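Local structure of putative cell adhesion protein (4DGU) at residues E44-A49 with Y80-L86; K126-V130 with N162-E166. The protein is a zinc-binding, fimbrillin-like protein that probably serves in cell adhesion as a component related to the pili of a human gut bacterium. Where two conformers were deposited one is given. Numbering follows the deposited sequence.

Contact 1 (44-49 with 80-86) and contact 2 (126-130 with 162-166) follow one another along the chain. Their centres lie about 14 Å apart, and their nearest atoms about 4 Å apart without touching. One mixed sheet joins them: strand 77-83 of contact 1 pairs with strand 108-114, which pairs with strand 120-135 of contact 2. Contact 1 is a strand pairing inside this sheet. Contact 2 links it to the segment entering strand 165-167 of a second sheet. The side chains of Pro84 and Thr129 lie about 3 and 4 Å from that of His107, a zinc-binding residue whose ion is not bound to this chain in the model. Each is about 6 Å from a bound zinc ion.

Contact 1 of 2, residues E44-A49 with Y80-L86; sequences EVISMA and YAHYPAL
Strands 45-49 and 80-83 run antiparallel, their axes 4.6 Å apart at closest approach and at 157°. Ser47-His82 and Ala49-Tyr80 are hydrogen-bonded pairs, with side chains on one face; Met48-Ala81 between them is non-hydrogen-bonded, CA to CA 4.3 Å, with side chains on the other. The backbone bonds are Ser47 N to His82 O (3.1 Å), His82 N to Ser47 O (2.9 Å), Ala49 N to Tyr80 O (2.9 Å) and Tyr80 N to Ala49 O (2.8 Å). Strands 56-59 and 108-114 flank the pair, so it is interior to the fimbrillin-like domain's mixed sheet. Beyond Tyr83 a cis peptide precedes Pro84, and regular pairing stops. There a water bridges Val45 O (2.6 Å) and Ala85 N (2.8 Å), and Ser47 OG (chi1 m) takes up Leu86 N (2.7 Å). Tyr83, chi1 t, donates from OH to Glu44 OE1 (2.8 Å). Ile46 packs by CD1 on Ala81 CB and by CG2 on Tyr83 CD1 (both 3.8 Å); Val45 CG1 meets Ala85 CB (4.1 Å).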
# COMPACT_ATOMS: atom_id res chain seq x y z
N GLU A 44 -4.11 6.33 39.59
CA GLU A 44 -4.07 7.32 38.53
C GLU A 44 -5.40 8.07 38.49
O GLU A 44 -6.46 7.49 38.78
CB GLU A 44 -3.73 6.68 37.16
CG GLU A 44 -2.33 6.09 37.09
CD GLU A 44 -1.21 7.02 37.52
OE1 GLU A 44 -0.92 8.00 36.79
OE2 GLU A 44 -0.65 6.82 38.62
N VAL A 45 -5.34 9.38 38.21
CA VAL A 45 -6.50 10.27 38.17
C VAL A 45 -6.87 10.56 36.70
O VAL A 45 -6.00 10.86 35.87
CB VAL A 45 -6.22 11.59 38.98
CG1 VAL A 45 -7.40 12.56 38.93
CG2 VAL A 45 -5.82 11.30 40.42
N ILE A 46 -8.18 10.45 36.39
CA ILE A 46 -8.79 10.77 35.09
C ILE A 46 -9.84 11.87 35.31
O ILE A 46 -10.38 12.00 36.41
CB ILE A 46 -9.44 9.54 34.38
CG1 ILE A 46 -10.56 8.90 35.24
CG2 ILE A 46 -8.40 8.51 33.90
CD1 ILE A 46 -11.60 8.25 34.48
N SER A 47 -10.11 12.66 34.25
CA SER A 47 -11.19 13.64 34.23
C SER A 47 -12.36 12.94 33.60
O SER A 47 -12.27 12.54 32.44
CB SER A 47 -10.81 14.88 33.42
OG SER A 47 -9.70 15.53 34.02
N MSE A 48 -13.44 12.73 34.35
CA MSE A 48 -14.58 12.05 33.80
C MSE A 48 -15.86 12.89 33.90
O MSE A 48 -16.02 13.66 34.84
CB MSE A 48 -14.76 10.72 34.51
CG MSE A 48 -15.81 9.87 33.88
SE MSE A 48 -15.97 8.16 34.71
CE MSE A 48 -16.57 8.69 36.46
N ALA A 49 -16.73 12.81 32.88
CA ALA A 49 -18.00 13.51 32.81
C ALA A 49 -19.07 12.66 32.12
O ALA A 49 -18.76 11.81 31.28
CB ALA A 49 -17.84 14.82 32.05
N TYR A 80 -17.44 10.22 29.36
CA TYR A 80 -16.28 10.69 28.62
C TYR A 80 -15.15 10.88 29.58
O TYR A 80 -15.38 11.41 30.67
CB TYR A 80 -16.59 12.01 27.89
CG TYR A 80 -17.71 11.89 26.90
CD1 TYR A 80 -17.49 11.38 25.62
CD2 TYR A 80 -19.02 12.26 27.24
CE1 TYR A 80 -18.53 11.27 24.70
CE2 TYR A 80 -20.06 12.16 26.32
CZ TYR A 80 -19.81 11.67 25.04
OH TYR A 80 -20.83 11.53 24.13
N ALA A 81 -13.94 10.46 29.23
CA ALA A 81 -12.82 10.58 30.15
C ALA A 81 -11.51 10.94 29.44
O ALA A 81 -11.24 10.44 28.35
CB ALA A 81 -12.64 9.29 30.93
N HIS A 82 -10.70 11.78 30.10
CA HIS A 82 -9.36 12.17 29.64
C HIS A 82 -8.30 11.63 30.59
O HIS A 82 -8.48 11.68 31.80
CB HIS A 82 -9.22 13.70 29.55
CG HIS A 82 -9.99 14.32 28.42
ND1 HIS A 82 -9.42 14.51 27.17
CD2 HIS A 82 -11.26 14.78 28.40
CE1 HIS A 82 -10.36 15.08 26.43
NE2 HIS A 82 -11.49 15.25 27.13
N TYR A 83 -7.22 11.10 30.02
CA TYR A 83 -6.05 10.65 30.75
C TYR A 83 -4.80 11.11 30.01
O TYR A 83 -4.64 10.79 28.85
CB TYR A 83 -5.98 9.13 31.01
CG TYR A 83 -4.76 8.81 31.84
CD1 TYR A 83 -4.71 9.11 33.20
CD2 TYR A 83 -3.59 8.34 31.24
CE1 TYR A 83 -3.55 8.91 33.95
CE2 TYR A 83 -2.42 8.14 31.97
CZ TYR A 83 -2.41 8.42 33.33
OH TYR A 83 -1.27 8.22 34.06
N PRO A 84 -3.89 11.87 30.67
CA PRO A 84 -3.95 12.37 32.07
C PRO A 84 -5.12 13.36 32.30
O PRO A 84 -5.72 13.84 31.33
CB PRO A 84 -2.59 13.05 32.25
CG PRO A 84 -1.70 12.50 31.16
CD PRO A 84 -2.65 12.30 30.00
N ALA A 85 -5.46 13.65 33.58
CA ALA A 85 -6.55 14.57 33.94
C ALA A 85 -6.34 15.99 33.37
O ALA A 85 -5.21 16.43 33.18
CB ALA A 85 -6.69 14.64 35.46
N LEU A 86 -7.44 16.70 33.11
CA LEU A 86 -7.43 18.07 32.60
C LEU A 86 -7.12 19.10 33.67
O LEU A 86 -7.30 18.82 34.87
CB LEU A 86 -8.80 18.43 32.00
CG LEU A 86 -9.42 17.52 30.96
CD1 LEU A 86 -10.85 17.94 30.69
CD2 LEU A 86 -8.60 17.52 29.68
O HOH W 1 -4.08 12.66 35.81

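Contact 2 of 2, residues K126-V130 with N162-E166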
# COMPACT_ATOMS: atom_id res chain seq x y z
N LYS A 126 -9.22 5.14 23.76
CA LYS A 126 -8.49 5.35 22.52
C LYS A 126 -7.19 6.11 22.89
O LYS A 126 -7.26 6.99 23.75
CB LYS A 126 -9.32 6.20 21.54
CG LYS A 126 -10.61 5.59 21.03
CD LYS A 126 -11.36 6.57 20.14
CE LYS A 126 -12.65 6.00 19.57
NZ LYS A 126 -13.44 7.08 18.91
N ARG A 127 -6.03 5.80 22.24
CA ARG A 127 -4.81 6.61 22.41
C ARG A 127 -4.87 7.65 21.29
O ARG A 127 -4.96 7.27 20.11
CB ARG A 127 -3.52 5.76 22.37
CG ARG A 127 -2.23 6.56 22.62
CD ARG A 127 -1.03 5.68 22.90
NE ARG A 127 -1.05 5.13 24.26
CZ ARG A 127 -1.35 3.87 24.59
NH1 ARG A 127 -1.62 2.98 23.65
NH2 ARG A 127 -1.35 3.48 25.86
N MSE A 128 -4.94 8.96 21.65
CA MSE A 128 -5.12 10.09 20.71
C MSE A 128 -3.79 10.59 20.16
O MSE A 128 -3.77 11.24 19.11
CB MSE A 128 -5.91 11.24 21.35
CG MSE A 128 -7.16 10.79 22.13
SE MSE A 128 -8.31 9.56 21.15
CE MSE A 128 -8.92 10.72 19.65
N THR A 129 -2.69 10.30 20.89
CA THR A 129 -1.31 10.57 20.49
C THR A 129 -0.74 9.30 19.81
O THR A 129 -1.41 8.25 19.80
CB THR A 129 -0.48 11.03 21.67
OG1 THR A 129 -0.70 10.10 22.73
CG2 THR A 129 -0.83 12.46 22.13
N VAL A 130 0.49 9.39 19.24
CA VAL A 130 1.10 8.30 18.48
C VAL A 130 2.40 7.83 19.17
O VAL A 130 3.38 8.58 19.14
CB VAL A 130 1.34 8.72 16.98
CG1 VAL A 130 1.98 7.60 16.15
CG2 VAL A 130 0.04 9.20 16.31
N ASN A 162 -14.38 14.89 21.98
CA ASN A 162 -14.12 13.61 21.32
C ASN A 162 -12.64 13.15 21.41
O ASN A 162 -12.30 12.10 20.86
CB ASN A 162 -14.61 13.61 19.85
CG ASN A 162 -13.87 14.51 18.89
OD1 ASN A 162 -12.67 14.77 19.01
ND2 ASN A 162 -14.56 14.93 17.86
N GLY A 163 -11.78 13.94 22.07
CA GLY A 163 -10.37 13.61 22.27
C GLY A 163 -9.41 13.84 21.11
O GLY A 163 -8.20 13.80 21.32
N THR A 164 -9.93 14.07 19.89
CA THR A 164 -9.16 14.24 18.64
C THR A 164 -8.14 15.41 18.69
O THR A 164 -8.47 16.52 19.06
CB THR A 164 -10.11 14.36 17.45
OG1 THR A 164 -10.79 13.12 17.33
CG2 THR A 164 -9.41 14.60 16.14
N ILE A 165 -6.90 15.11 18.27
CA ILE A 165 -5.80 16.06 18.21
C ILE A 165 -5.53 16.38 16.75
O ILE A 165 -5.41 15.48 15.92
CB ILE A 165 -4.52 15.56 18.95
CG1 ILE A 165 -4.84 15.21 20.42
CG2 ILE A 165 -3.39 16.62 18.86
CD1 ILE A 165 -3.80 14.36 21.12
N GLU A 166 -5.44 17.67 16.45
CA GLU A 166 -5.14 18.16 15.10
C GLU A 166 -3.95 19.09 15.25
O GLU A 166 -3.97 19.99 16.09
CB GLU A 166 -6.37 18.82 14.43
CG GLU A 166 -6.13 19.69 13.18
CD GLU A 166 -5.49 19.10 11.93
OE1 GLU A 166 -5.83 17.96 11.55
OE2 GLU A 166 -4.68 19.81 11.30
O HOH W 2 -6.00 12.20 17.90
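An Asx turn at Asn162 leads into strand 165-167, and the selenomethionine Met128 packs against this turn. Asn162 OD1 accepts a hydrogen bond from Thr164 N (3.0 Å), which folds the backbone around Gly163. Gly163 has a positive phi of 78°, a conformation that favours glycine. A CB there would also sit tightly against Met128 CG. Met128 adopts the m rotamer at all three chi angles, and its CA-to-CB bond points toward 162-166. Met128 CG lies 3.3 Å from Gly163 O; Met128 CE lies 3.5 Å from Thr164 N and 3.8 Å from Asn162 O. Ile165 supplies the apolar side: its CD1 is 3.8 Å from Met128 CB and 3.7 Å from Thr129 CG2. The two backbones do not pair as strands here; the nearest CA atoms, of Met128 and Thr164, are 6.2 Å apart. Water fills the gap, donating to Met128 O (2.7 Å) and accepting from Ile165 N (3.1 Å). Thr129 OG1 is hydrogen-bonded to Asn188 OD1 and to His107 N. Segment 126-130 lies on strand 120-135 of the mixed sheet, beside strands 108-114 and 188-189. Across the contact, strand 165-167 pairs with strand 147-159 of the antiparallel sheet, so the contact joins the two sheets.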